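Local coordinates for putative ABC transporter amino acid-binding protein (Sinorhizobium meliloti, PDB 2Q88) that binds the compatible solute ectoine between its two lobes and probably delivers it to an ABC transporter that imports it for osmoprotection, at residues G13-A18 with L49-V54; S35-D40 with K233-Y238; S59-M64 with A78-K83; P95-A100 with Y201-A206; F103-G108 with E190-V195. One frame throughout, in Å; residues are numbered along the deposited sequence.

Contact 1 of 5, residues G13-A18 with L49-V54; sequences GFARIA and LGVADV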
# COMPACT_ATOMS: atom_id res chain seq x y z
N GLY A 13 5.55 16.05 -19.55
CA GLY A 13 5.73 16.91 -18.39
C GLY A 13 5.30 16.28 -17.07
O GLY A 13 5.50 16.88 -16.01
N PHE A 14 4.68 15.10 -17.13
CA PHE A 14 4.16 14.42 -15.93
C PHE A 14 3.97 12.93 -16.14
O PHE A 14 3.80 12.47 -17.27
CB PHE A 14 2.83 15.04 -15.46
CG PHE A 14 1.70 14.94 -16.45
CD1 PHE A 14 0.84 13.84 -16.45
CD2 PHE A 14 1.50 15.94 -17.40
CE1 PHE A 14 -0.20 13.73 -17.37
CE2 PHE A 14 0.46 15.85 -18.33
CZ PHE A 14 -0.39 14.74 -18.32
N ALA A 15 4.01 12.19 -15.02
CA ALA A 15 3.61 10.79 -14.96
C ALA A 15 2.26 10.70 -14.25
O ALA A 15 2.01 11.42 -13.29
CB ALA A 15 4.65 9.97 -14.19
N ARG A 16 1.40 9.81 -14.74
CA ARG A 16 0.14 9.52 -14.06
C ARG A 16 0.38 8.38 -13.07
O ARG A 16 0.85 7.31 -13.45
CB ARG A 16 -0.94 9.09 -15.05
CG ARG A 16 -1.29 10.14 -16.08
CD ARG A 16 -2.21 9.61 -17.15
NE ARG A 16 -2.48 10.62 -18.16
CZ ARG A 16 -3.45 11.51 -18.08
NH1 ARG A 16 -4.27 11.51 -17.03
NH2 ARG A 16 -3.62 12.40 -19.06
N ILE A 17 0.04 8.62 -11.81
CA ILE A 17 0.26 7.61 -10.76
C ILE A 17 -1.07 7.21 -10.11
O ILE A 17 -2.00 8.01 -10.03
CB ILE A 17 1.30 8.10 -9.69
CG1 ILE A 17 0.81 9.35 -8.94
CG2 ILE A 17 2.69 8.31 -10.35
CD1 ILE A 17 1.74 9.88 -7.83
N ALA A 18 -1.16 5.97 -9.65
CA ALA A 18 -2.36 5.50 -8.98
C ALA A 18 -2.08 5.45 -7.49
O ALA A 18 -1.05 4.91 -7.08
CB ALA A 18 -2.76 4.14 -9.51
N LEU A 49 14.53 12.08 -13.13
CA LEU A 49 14.46 11.56 -14.49
C LEU A 49 14.03 12.62 -15.51
O LEU A 49 13.96 12.33 -16.70
CB LEU A 49 13.52 10.34 -14.57
CG LEU A 49 13.93 9.11 -13.76
CD1 LEU A 49 12.84 8.01 -13.82
CD2 LEU A 49 15.25 8.61 -14.30
N GLY A 50 13.73 13.83 -15.04
CA GLY A 50 13.33 14.92 -15.93
C GLY A 50 11.84 14.99 -16.23
O GLY A 50 11.43 15.62 -17.22
N VAL A 51 11.04 14.35 -15.38
CA VAL A 51 9.57 14.41 -15.46
C VAL A 51 9.12 15.31 -14.32
O VAL A 51 9.16 14.90 -13.16
CB VAL A 51 8.93 13.01 -15.33
CG1 VAL A 51 7.41 13.09 -15.35
CG2 VAL A 51 9.42 12.06 -16.43
N ALA A 52 8.68 16.52 -14.67
CA ALA A 52 8.50 17.64 -13.73
C ALA A 52 7.40 17.50 -12.66
O ALA A 52 7.46 18.16 -11.61
CB ALA A 52 8.29 18.94 -14.51
N ASP A 53 6.39 16.67 -12.93
CA ASP A 53 5.26 16.52 -12.01
C ASP A 53 4.72 15.10 -12.01
O ASP A 53 5.03 14.32 -12.91
CB ASP A 53 4.13 17.49 -12.38
CG ASP A 53 3.38 18.02 -11.17
OD1 ASP A 53 3.40 17.38 -10.09
OD2 ASP A 53 2.75 19.10 -11.19
N VAL A 54 3.94 14.78 -10.98
CA VAL A 54 3.13 13.57 -10.96
C VAL A 54 1.66 13.99 -10.89
O VAL A 54 1.34 15.02 -10.29
CB VAL A 54 3.51 12.58 -9.81
CG1 VAL A 54 4.87 11.93 -10.07
CG2 VAL A 54 3.50 13.26 -8.43

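Contact 2 of 5, residues S35-D40 with K233-Y238; sequences SGAAPD and KIIEPY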
# COMPACT_ATOMS: atom_id res chain seq x y z
N SER A 35 0.71 13.75 -1.34
CA SER A 35 1.89 13.45 -0.57
C SER A 35 1.72 12.05 0.04
O SER A 35 1.01 11.21 -0.52
CB SER A 35 2.09 14.49 0.53
OG SER A 35 0.98 14.52 1.40
N GLY A 36 2.36 11.81 1.18
CA GLY A 36 2.54 10.46 1.68
C GLY A 36 3.85 9.93 1.14
O GLY A 36 4.42 10.50 0.21
N ALA A 37 4.33 8.85 1.74
CA ALA A 37 5.66 8.32 1.46
C ALA A 37 5.85 7.81 0.04
O ALA A 37 6.89 8.03 -0.56
CB ALA A 37 6.03 7.24 2.47
N ALA A 38 4.84 7.14 -0.49
CA ALA A 38 4.97 6.55 -1.81
C ALA A 38 5.00 7.60 -2.94
O ALA A 38 5.92 7.58 -3.76
CB ALA A 38 3.91 5.47 -2.04
N PRO A 39 4.04 8.54 -2.96
CA PRO A 39 4.09 9.65 -3.92
C PRO A 39 5.29 10.60 -3.71
O PRO A 39 5.77 11.17 -4.69
CB PRO A 39 2.79 10.40 -3.66
CG PRO A 39 1.89 9.35 -3.05
CD PRO A 39 2.81 8.60 -2.14
N ASP A 40 5.77 10.76 -2.48
CA ASP A 40 6.93 11.64 -2.25
C ASP A 40 8.20 11.05 -2.87
O ASP A 40 8.97 11.76 -3.52
CB ASP A 40 7.16 11.91 -0.76
CG ASP A 40 6.31 13.07 -0.21
OD1 ASP A 40 5.41 13.60 -0.90
OD2 ASP A 40 6.47 13.52 0.94
N LYS A 233 15.66 9.85 4.40
CA LYS A 233 15.20 11.21 4.75
C LYS A 233 13.76 11.44 4.27
O LYS A 233 13.02 12.20 4.88
CB LYS A 233 16.12 12.29 4.17
CG LYS A 233 17.49 12.36 4.82
CD LYS A 233 17.40 12.32 6.34
CE LYS A 233 18.74 12.63 6.98
NZ LYS A 233 19.76 11.65 6.57
N ILE A 234 13.38 10.78 3.18
CA ILE A 234 12.04 10.94 2.63
C ILE A 234 11.01 10.09 3.40
O ILE A 234 9.97 10.60 3.82
CB ILE A 234 12.00 10.63 1.11
CG1 ILE A 234 12.74 11.73 0.33
CG2 ILE A 234 10.56 10.50 0.63
CD1 ILE A 234 13.06 11.33 -1.12
N ILE A 235 11.29 8.80 3.57
CA ILE A 235 10.28 7.87 4.11
C ILE A 235 10.21 7.78 5.63
O ILE A 235 9.14 7.54 6.20
CB ILE A 235 10.41 6.45 3.49
CG1 ILE A 235 11.64 5.71 4.03
CG2 ILE A 235 10.41 6.53 1.96
CD1 ILE A 235 11.65 4.21 3.70
N GLU A 236 11.34 7.98 6.31
CA GLU A 236 11.37 7.81 7.76
C GLU A 236 10.53 8.81 8.59
O GLU A 236 9.96 8.42 9.60
CB GLU A 236 12.80 7.60 8.29
CG GLU A 236 13.47 6.39 7.64
CD GLU A 236 14.57 5.78 8.48
OE1 GLU A 236 15.35 6.53 9.11
OE2 GLU A 236 14.65 4.52 8.52
N PRO A 237 10.39 10.08 8.17
CA PRO A 237 9.41 10.98 8.78
C PRO A 237 7.96 10.47 8.75
O PRO A 237 7.14 10.93 9.54
CB PRO A 237 9.53 12.24 7.93
CG PRO A 237 10.94 12.24 7.52
CD PRO A 237 11.17 10.79 7.13
N TYR A 238 7.66 9.56 7.83
CA TYR A 238 6.33 8.94 7.76
C TYR A 238 6.20 7.68 8.64
O TYR A 238 5.10 7.14 8.80
CB TYR A 238 5.99 8.57 6.32
CG TYR A 238 5.67 9.75 5.43
CD1 TYR A 238 4.46 10.42 5.55
CD2 TYR A 238 6.57 10.19 4.46
CE1 TYR A 238 4.14 11.50 4.74
CE2 TYR A 238 6.26 11.27 3.63
CZ TYR A 238 5.04 11.92 3.78
OH TYR A 238 4.70 12.99 2.97

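Contact 3 of 5, residues S59-M64 with A78-K83; sequences SEYGAM and AGLFMK. With 4CS ((4S)-2-methyl-1,4,5,6-tetrahydropyrimidine-4-carboxylic acid), chain F.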
# COMPACT_ATOMS: atom_id res chain seq x y z
N SER A 59 -8.12 5.40 -6.50
CA SER A 59 -8.99 4.27 -6.72
C SER A 59 -8.83 3.31 -5.55
O SER A 59 -7.93 3.47 -4.72
CB SER A 59 -8.64 3.57 -8.04
OG SER A 59 -7.55 2.67 -7.89
N GLU A 60 -9.71 2.32 -5.47
CA GLU A 60 -9.55 1.25 -4.49
C GLU A 60 -8.45 0.34 -5.03
O GLU A 60 -8.11 0.43 -6.22
CB GLU A 60 -10.89 0.56 -4.25
CG GLU A 60 -11.90 1.54 -3.65
CD GLU A 60 -13.31 1.00 -3.54
OE1 GLU A 60 -14.15 1.30 -4.42
OE2 GLU A 60 -13.60 0.28 -2.56
N TYR A 61 -7.85 -0.47 -4.16
CA TYR A 61 -6.64 -1.21 -4.53
C TYR A 61 -6.87 -2.21 -5.65
O TYR A 61 -6.00 -2.42 -6.48
CB TYR A 61 -6.01 -1.91 -3.31
CG TYR A 61 -5.39 -0.93 -2.33
CD1 TYR A 61 -4.10 -0.47 -2.50
CD2 TYR A 61 -6.12 -0.46 -1.24
CE1 TYR A 61 -3.53 0.43 -1.59
CE2 TYR A 61 -5.56 0.46 -0.33
CZ TYR A 61 -4.26 0.88 -0.51
OH TYR A 61 -3.70 1.80 0.38
N GLY A 62 -8.06 -2.80 -5.68
CA GLY A 62 -8.39 -3.82 -6.69
C GLY A 62 -8.44 -3.30 -8.12
O GLY A 62 -8.36 -4.09 -9.08
N ALA A 63 -8.57 -1.99 -8.29
CA ALA A 63 -8.61 -1.39 -9.62
C ALA A 63 -7.23 -1.01 -10.19
O ALA A 63 -7.12 -0.66 -11.37
CB ALA A 63 -9.54 -0.17 -9.63
N MET A 64 -6.19 -1.08 -9.37
CA MET A 64 -4.90 -0.51 -9.74
C MET A 64 -4.17 -1.26 -10.84
O MET A 64 -3.83 -0.68 -11.88
CB MET A 64 -4.02 -0.33 -8.50
CG MET A 64 -4.53 0.78 -7.59
SD MET A 64 -3.53 0.88 -6.12
CE MET A 64 -4.41 2.14 -5.19
N ALA A 78 1.49 3.38 -4.34
CA ALA A 78 0.37 3.37 -3.41
C ALA A 78 0.57 2.49 -2.19
O ALA A 78 -0.35 2.33 -1.39
CB ALA A 78 -0.91 2.96 -4.16
N GLY A 79 1.76 1.92 -2.04
CA GLY A 79 1.98 0.90 -1.02
C GLY A 79 1.35 -0.41 -1.47
O GLY A 79 0.85 -1.18 -0.64
N LEU A 80 1.37 -0.67 -2.77
CA LEU A 80 0.85 -1.92 -3.33
C LEU A 80 1.88 -3.04 -3.13
O LEU A 80 2.82 -3.20 -3.93
CB LEU A 80 0.46 -1.76 -4.81
CG LEU A 80 -0.33 -2.93 -5.43
CD1 LEU A 80 -1.79 -2.94 -4.98
CD2 LEU A 80 -0.23 -2.90 -6.94
N PHE A 81 1.71 -3.78 -2.04
CA PHE A 81 2.71 -4.72 -1.57
C PHE A 81 3.02 -5.81 -2.60
O PHE A 81 2.12 -6.29 -3.29
CB PHE A 81 2.26 -5.39 -0.27
CG PHE A 81 2.07 -4.44 0.89
CD1 PHE A 81 3.05 -3.50 1.22
CD2 PHE A 81 0.94 -4.55 1.72
CE1 PHE A 81 2.88 -2.65 2.33
CE2 PHE A 81 0.77 -3.70 2.83
CZ PHE A 81 1.74 -2.75 3.12
N MET A 82 4.30 -6.18 -2.69
CA MET A 82 4.75 -7.21 -3.62
C MET A 82 4.31 -8.59 -3.18
O MET A 82 4.46 -8.95 -2.01
CB MET A 82 6.26 -7.21 -3.76
CG MET A 82 6.85 -5.90 -4.25
SD MET A 82 8.57 -6.16 -4.78
CE MET A 82 9.17 -4.49 -4.64
N LYS A 83 3.80 -9.36 -4.14
CA LYS A 83 3.39 -10.74 -3.94
C LYS A 83 3.57 -11.46 -5.26
O LYS A 83 3.41 -10.86 -6.32
CB LYS A 83 1.90 -10.82 -3.57
CG LYS A 83 1.51 -10.18 -2.27
CD LYS A 83 0.03 -9.83 -2.29
CE LYS A 83 -0.83 -11.06 -2.14
NZ LYS A 83 -2.27 -10.67 -2.05
O 4CS F . -2.96 -4.67 -0.82
C 4CS F . -2.11 -3.87 -0.44
OXT 4CS F . -1.07 -3.71 -1.09
CA 4CS F . -2.33 -3.09 0.85
CB 4CS F . -3.76 -2.63 1.04
CAD 4CS F . -3.90 -1.89 2.37
NAG 4CS F . -2.92 -0.78 2.43
CAI 4CS F . -1.71 -0.83 1.72
CAA 4CS F . -0.72 0.35 1.77
N 4CS F . -1.41 -1.94 0.91
O HOH W 1 -2.29 4.00 -0.62

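Contact 4 of 5, residues P95-A100 with Y201-A206; sequences PILCDA and YCDGAA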
# COMPACT_ATOMS: atom_id res chain seq x y z
N PRO A 95 12.35 -2.72 -3.47
CA PRO A 95 11.47 -2.40 -2.35
C PRO A 95 11.62 -0.97 -1.84
O PRO A 95 12.70 -0.40 -1.88
CB PRO A 95 11.89 -3.39 -1.25
CG PRO A 95 12.71 -4.42 -1.92
CD PRO A 95 13.31 -3.78 -3.13
N ILE A 96 10.51 -0.42 -1.36
CA ILE A 96 10.47 0.96 -0.87
C ILE A 96 9.85 1.05 0.52
O ILE A 96 10.54 1.42 1.48
CB ILE A 96 9.72 1.89 -1.87
CG1 ILE A 96 10.44 1.91 -3.22
CG2 ILE A 96 9.62 3.31 -1.29
CD1 ILE A 96 9.71 2.64 -4.35
N LEU A 97 8.55 0.73 0.62
CA LEU A 97 7.79 0.87 1.87
C LEU A 97 7.40 -0.48 2.46
O LEU A 97 6.65 -1.24 1.85
CB LEU A 97 6.53 1.70 1.67
CG LEU A 97 6.67 3.09 1.03
CD1 LEU A 97 5.32 3.79 1.09
CD2 LEU A 97 7.70 3.93 1.78
N CYS A 98 7.92 -0.76 3.64
CA CYS A 98 7.71 -2.03 4.33
C CYS A 98 6.79 -1.84 5.53
O CYS A 98 6.90 -0.84 6.23
CB CYS A 98 9.05 -2.60 4.79
SG CYS A 98 10.16 -2.99 3.42
N ASP A 99 5.88 -2.78 5.76
CA ASP A 99 5.02 -2.73 6.95
C ASP A 99 4.38 -4.06 7.28
O ASP A 99 4.20 -4.92 6.41
CB ASP A 99 3.92 -1.66 6.80
CG ASP A 99 3.55 -1.02 8.14
OD1 ASP A 99 4.25 -1.24 9.15
OD2 ASP A 99 2.57 -0.28 8.29
N ALA A 100 4.04 -4.21 8.55
CA ALA A 100 3.27 -5.34 9.05
C ALA A 100 1.78 -4.99 8.98
O ALA A 100 1.43 -3.84 8.70
CB ALA A 100 3.68 -5.64 10.47
N TYR A 201 5.14 -7.21 4.70
CA TYR A 201 5.16 -6.94 3.27
C TYR A 201 6.03 -5.72 3.00
O TYR A 201 6.23 -4.89 3.90
CB TYR A 201 3.75 -6.61 2.78
CG TYR A 201 2.78 -7.77 2.71
CD1 TYR A 201 2.92 -8.76 1.73
CD2 TYR A 201 1.72 -7.87 3.60
CE1 TYR A 201 2.03 -9.82 1.65
CE2 TYR A 201 0.82 -8.93 3.53
CZ TYR A 201 0.98 -9.90 2.55
OH TYR A 201 0.11 -10.96 2.48
N CYS A 202 6.53 -5.62 1.77
CA CYS A 202 7.10 -4.38 1.24
C CYS A 202 6.50 -4.08 -0.12
O CYS A 202 6.20 -4.98 -0.89
CB CYS A 202 8.62 -4.47 1.07
SG CYS A 202 9.59 -4.76 2.55
N ASP A 203 6.35 -2.80 -0.42
CA ASP A 203 5.90 -2.39 -1.74
C ASP A 203 7.06 -2.00 -2.67
O ASP A 203 8.23 -2.11 -2.31
CB ASP A 203 4.87 -1.25 -1.63
CG ASP A 203 5.50 0.13 -1.66
OD1 ASP A 203 6.69 0.28 -1.29
OD2 ASP A 203 4.89 1.15 -2.06
N GLY A 204 6.71 -1.59 -3.88
CA GLY A 204 7.61 -0.86 -4.76
C GLY A 204 6.68 -0.15 -5.70
O GLY A 204 5.47 -0.40 -5.68
N ALA A 205 7.21 0.73 -6.55
CA ALA A 205 6.41 1.27 -7.63
C ALA A 205 6.17 0.16 -8.66
O ALA A 205 7.09 -0.61 -8.95
CB ALA A 205 7.10 2.47 -8.27
N ALA A 206 4.96 0.05 -9.19
CA ALA A 206 4.66 -0.96 -10.22
C ALA A 206 4.46 -0.30 -11.58
O ALA A 206 3.72 0.67 -11.70
CB ALA A 206 3.44 -1.75 -9.85

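Contact 5 of 5, residues F103-G108 with E190-V195; sequences FALKKG and EVLAPV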
# COMPACT_ATOMS: atom_id res chain seq x y z
N PHE A 103 -4.84 -4.77 13.25
CA PHE A 103 -6.29 -4.75 13.44
C PHE A 103 -6.69 -3.54 14.26
O PHE A 103 -6.01 -3.22 15.25
CB PHE A 103 -6.75 -5.95 14.27
CG PHE A 103 -6.71 -7.27 13.56
CD1 PHE A 103 -6.65 -7.37 12.18
CD2 PHE A 103 -6.82 -8.44 14.31
CE1 PHE A 103 -6.65 -8.64 11.55
CE2 PHE A 103 -6.82 -9.69 13.70
CZ PHE A 103 -6.73 -9.78 12.32
N ALA A 104 -7.79 -2.92 13.88
CA ALA A 104 -8.52 -1.99 14.73
C ALA A 104 -9.72 -2.77 15.26
O ALA A 104 -10.47 -3.37 14.49
CB ALA A 104 -8.98 -0.78 13.93
N LEU A 105 -9.89 -2.73 16.58
CA LEU A 105 -10.78 -3.63 17.32
C LEU A 105 -11.58 -2.83 18.35
O LEU A 105 -11.21 -1.70 18.69
CB LEU A 105 -9.90 -4.65 18.06
CG LEU A 105 -9.73 -6.15 17.73
CD1 LEU A 105 -10.39 -6.61 16.45
CD2 LEU A 105 -8.28 -6.56 17.76
N LYS A 106 -12.66 -3.42 18.86
CA LYS A 106 -13.36 -2.85 19.99
C LYS A 106 -12.51 -2.93 21.25
O LYS A 106 -11.79 -3.91 21.46
CB LYS A 106 -14.71 -3.54 20.19
CG LYS A 106 -15.78 -3.08 19.20
CD LYS A 106 -16.17 -1.63 19.47
CE LYS A 106 -17.40 -1.23 18.67
NZ LYS A 106 -17.98 0.02 19.23
N LYS A 107 -12.57 -1.89 22.08
CA LYS A 107 -11.75 -1.81 23.30
C LYS A 107 -11.96 -3.06 24.14
O LYS A 107 -13.09 -3.49 24.35
CB LYS A 107 -12.12 -0.56 24.12
CG LYS A 107 -11.19 -0.28 25.29
CD LYS A 107 -11.89 0.52 26.38
CE LYS A 107 -11.05 0.61 27.64
NZ LYS A 107 -11.88 0.48 28.88
N GLY A 108 -10.86 -3.66 24.59
CA GLY A 108 -10.90 -4.91 25.34
C GLY A 108 -10.81 -6.15 24.46
O GLY A 108 -10.61 -7.25 24.98
N GLU A 190 -9.41 0.10 19.71
CA GLU A 190 -8.16 -0.44 20.21
C GLU A 190 -7.37 -1.05 19.05
O GLU A 190 -7.95 -1.63 18.15
CB GLU A 190 -8.53 -1.53 21.20
CG GLU A 190 -7.41 -2.38 21.74
CD GLU A 190 -7.91 -3.19 22.91
OE1 GLU A 190 -8.18 -2.57 23.97
OE2 GLU A 190 -8.05 -4.42 22.76
N VAL A 191 -6.04 -0.90 19.09
CA VAL A 191 -5.18 -1.42 18.02
C VAL A 191 -4.45 -2.68 18.46
O VAL A 191 -3.88 -2.73 19.54
CB VAL A 191 -4.14 -0.36 17.55
CG1 VAL A 191 -3.25 -0.92 16.44
CG2 VAL A 191 -4.83 0.91 17.08
N LEU A 192 -4.48 -3.69 17.60
CA LEU A 192 -3.62 -4.86 17.78
C LEU A 192 -2.65 -4.91 16.60
O LEU A 192 -3.07 -5.00 15.45
CB LEU A 192 -4.46 -6.14 17.88
CG LEU A 192 -3.70 -7.45 18.14
CD1 LEU A 192 -4.41 -8.29 19.19
CD2 LEU A 192 -3.49 -8.25 16.85
N ALA A 193 -1.36 -4.83 16.91
CA ALA A 193 -0.30 -4.82 15.90
C ALA A 193 0.99 -5.45 16.43
O ALA A 193 1.40 -5.17 17.56
CB ALA A 193 -0.04 -3.39 15.42
N PRO A 194 1.63 -6.30 15.62
CA PRO A 194 1.08 -6.75 14.34
C PRO A 194 0.11 -7.91 14.50
O PRO A 194 0.08 -8.53 15.57
CB PRO A 194 2.32 -7.22 13.58
CG PRO A 194 3.24 -7.71 14.63
CD PRO A 194 2.98 -6.86 15.86
N VAL A 195 -0.66 -8.19 13.47
CA VAL A 195 -1.52 -9.36 13.46
C VAL A 195 -0.65 -10.60 13.55
O VAL A 195 0.35 -10.73 12.84
CB VAL A 195 -2.37 -9.46 12.18
CG1 VAL A 195 -3.23 -10.73 12.22
CG2 VAL A 195 -3.24 -8.24 12.01

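Contact 1 of 5, residues G13-A18 with L49-V54
Ala15 and Asp53 are joined by the firm backbone hydrogen bond of this contact: Ala15 N donates to Asp53 O over 3.2 Å, with an angle of 155° at the hydrogen. It accompanies a parallel pairing of Ala15 with Val54, where strands 14-19 and 53-58 begin to run together. One step earlier, Asp53 N reaches Gly13 O in a weak bond bent to 126°. Two CA-H...O contacts supplement these bonds. Phe14 CA approaches Asp53 O to 3.1 Å, which gives that carbonyl a second neighbour beside Ala15 N, and Val54 CA lies 3.4 Å from Ala15 O.

Apolar contacts gather on the face that carries Ala15 and Val54. Val51 CG1, anti to the backbone N (chi1 177°), presses on the chain itself and comes within 3.5 Å of Ala15 N. Farther along, Ile17 CD1 rests 3.8 Å from Val54 CB, the two side chains crossing at a slant. Phe14 brings its CB against Asp53 O, while its ring leads away from the partner segment and sets CE1 3.7 Å above the plane of the Arg16 guanidinium, toward the rim of that group. Among the charged groups, Asp53 OD1 takes a salt bridge from Arg43 and a weak bond from Val54 N.

Gly13, with positive phi, is the first residue beyond helix 5-12, whose Leu6 and Leu9 touch Val51. Helix 37-48 connects the two parallel strands in a beta-alpha-beta unit and lays Phe46 against Ala15, Val51 and Val54; strand 14-19 is the middle strand, with 53-58 on one side and 75-76 on the other.

Contact 2 of 5, residues S35-D40 with K233-Y238
Tyr238 OH is gripped from two directions by the segment 35-40. It donates to Asp40 OD2 over 2.7 Å, and it accepts a longer bond of 3.2 Å from Gly36 N, bent to 136°. The hydroxyl thus links the residue at the N-cap position of helix 37-48 with a carboxylate one turn into that helix. Asp40 OD2 sits at the edge of the tyrosine ring, near its plane, yet the hydroxyl meets the carboxylate from above, 54° out of the carboxylate plane. The two side chains cross at about a right angle.

The start of the helix lies over one face of the same ring. Ala37 N is 3.6 Å above the ring plane, over its centre, and Gly36 C lies nearer the rim. Ala37 CB closes on CD2 of Tyr238 at 3.6 Å. The one ring thus packs against both the backbone and the first side chain of the helix. Beside it, Ile234 CG2, anti to its own backbone N, touches Asp40 CB at 3.9 Å, and Ile235 CG2 makes a looser approach to Ala37 CB.

Phe240 and Leu97 also touch Ala37, and Val41 receives both isoleucines. The contact joins Ile234 and Ile235 of helix 230-235 and the 3-10 segment 236-238 to helix 37-48, so that the late part of the chain returns to the N-terminal lobe, as is usual in two-lobed periplasmic solute-binding proteins.

Contact 3 of 5, residues S59-M64 with A78-K83
Tyr61 and Leu80 slide past each other in opposite directions at the wall of the ectoine pocket, in the cleft of this two-lobed solute-binding fold. Leu80 CD1 is the bump that fits at the rim of the tyrosine ring, near its plane and 4.2 Å from CD1 of Tyr61. Behind it, Met64 runs out extended beyond CG and ends against the small Ala78, with CE 3.7 Å from Ala78 CB; its SD also borders Leu80 CD1. Met64 and Ala78 thus pack behind Tyr61 and Leu80, which face the ligand.

Ectoine lies on one face of the Tyr61 ring, its CB 3.7 Å above the plane and over the centre. The loop 78-83 grips it through Phe81 N, which donates to OXT of ectoine over 2.9 Å, nearly straight at 161°. Gly79 O makes a close approach of 2.8 Å to N of ectoine. Gly79, with no side chain, lets the methyl CAA of ectoine lie close to the backbone. Glu22, Arg86 and Thr134 also bind ectoine, and Tyr61 OH is also hydrogen-bonded to Glu22 OE1. A water finally bridges the two segments, donating to Tyr61 OH at 2.8 Å and to Ala78 O at 2.7 Å.

Contact 4 of 5, residues P95-A100 with Y201-A206
The Cys98-Cys202 disulfide clasps two antiparallel strands that pass between the lobes, consistent with the two-stranded hinge of this periplasmic binding-protein fold. SG meets SG at 2.1 Å with a chi3 of 99°, and both sulfurs stand anti to their carbonyl carbons. The cysteines form a non-hydrogen-bonded pair whose CA atoms are 3.9 Å apart. Beyond it, Asp99 and Tyr201 form a hydrogen-bonded pair, with Asp99 N giving to Tyr201 O over 2.8 Å and Tyr201 N answering to Asp99 O.

On the other side of the disulfide the regular bridges stop and Asp203 makes the bonds, through N, O and OD1. Its N donates to Leu97 O at 2.8 Å, and its O accepts from Ile96 N at 3.0 Å. Ile96 CD1 packs on Gly204 CA and Ala205 N, and the Ile96 side chain also touches Phe218 and Leu222 of helix 212-228. The Tyr201 ring leads away to lie nearly parallel to that of Phe81 in the ectoine pocket. Leu97 and the buried Asp203 side chain lie side by side, pointing the same way: Leu97 N meets Asp203 OD1 nearly along its C-O axis at 2.7 Å, the third bond of Asp203 to residues 96-97, and Leu97 CB is 3.3 Å from the same oxygen.

Contact 5 of 5, residues F103-G108 with E190-V195
Phe103 and Val195 make the apolar centre of this contact, at the edge of the mixed sheet in the second lobe of the binding-protein fold. Val195 CG2 sits over one face of the phenyl ring in a CH-pi contact, 3.6 Å from the centroid and offset toward the rim, while CG1 reaches CZ; the two side chains cross at about a right angle. Leu192 lies alongside Phe103, and its CB touches Leu105 CD2 at 3.8 Å. The ring of Tyr116 meets Phe103 edge-to-face, and Val169 of strand 169-173 packs on both Phe103 and Leu105.

Strands 103-106 and 190-192 run antiparallel. Phe103 and Leu192 exchange two bonds of 2.8 Å, that from Phe103 N to Leu192 O almost straight at 175°. Leu105 and Glu190 form the next hydrogen-bonded pair, and between them Ala104 faces Val191 without such bonds.

At the outer end Glu190, with CG anti to its backbone N (chi1 172°), reaches across the turn after strand 98-106. Lys107 CA comes to 3.7 Å from Glu190 OE1, and Gly108 N donates to that oxygen over 3.0 Å, from above the carboxylate plane.

From the N terminus, contact 1 closes the first loop, pairing strand 14-19 with strand 53-58, with helix 37-48 in the intervening loop. Contact 2 starts within that loop and finishes far downstream, so the two cross, and it encloses the remaining three. Contact 3 follows contact 1 in series and touches it through Ala18 with Ala78 and Met64, bringing the first-lobe sheet to the ectoine pocket. Contact 4 then spans the second lobe, whose sheet-edge pairing, contact 5, lies within its loop and shares strand 98-106. Leu97 of contact 4 packs on Ala37 and Ile235 of contact 2, and Met82 N probably bonds Cys202 O, tying the pocket to the probable hinge.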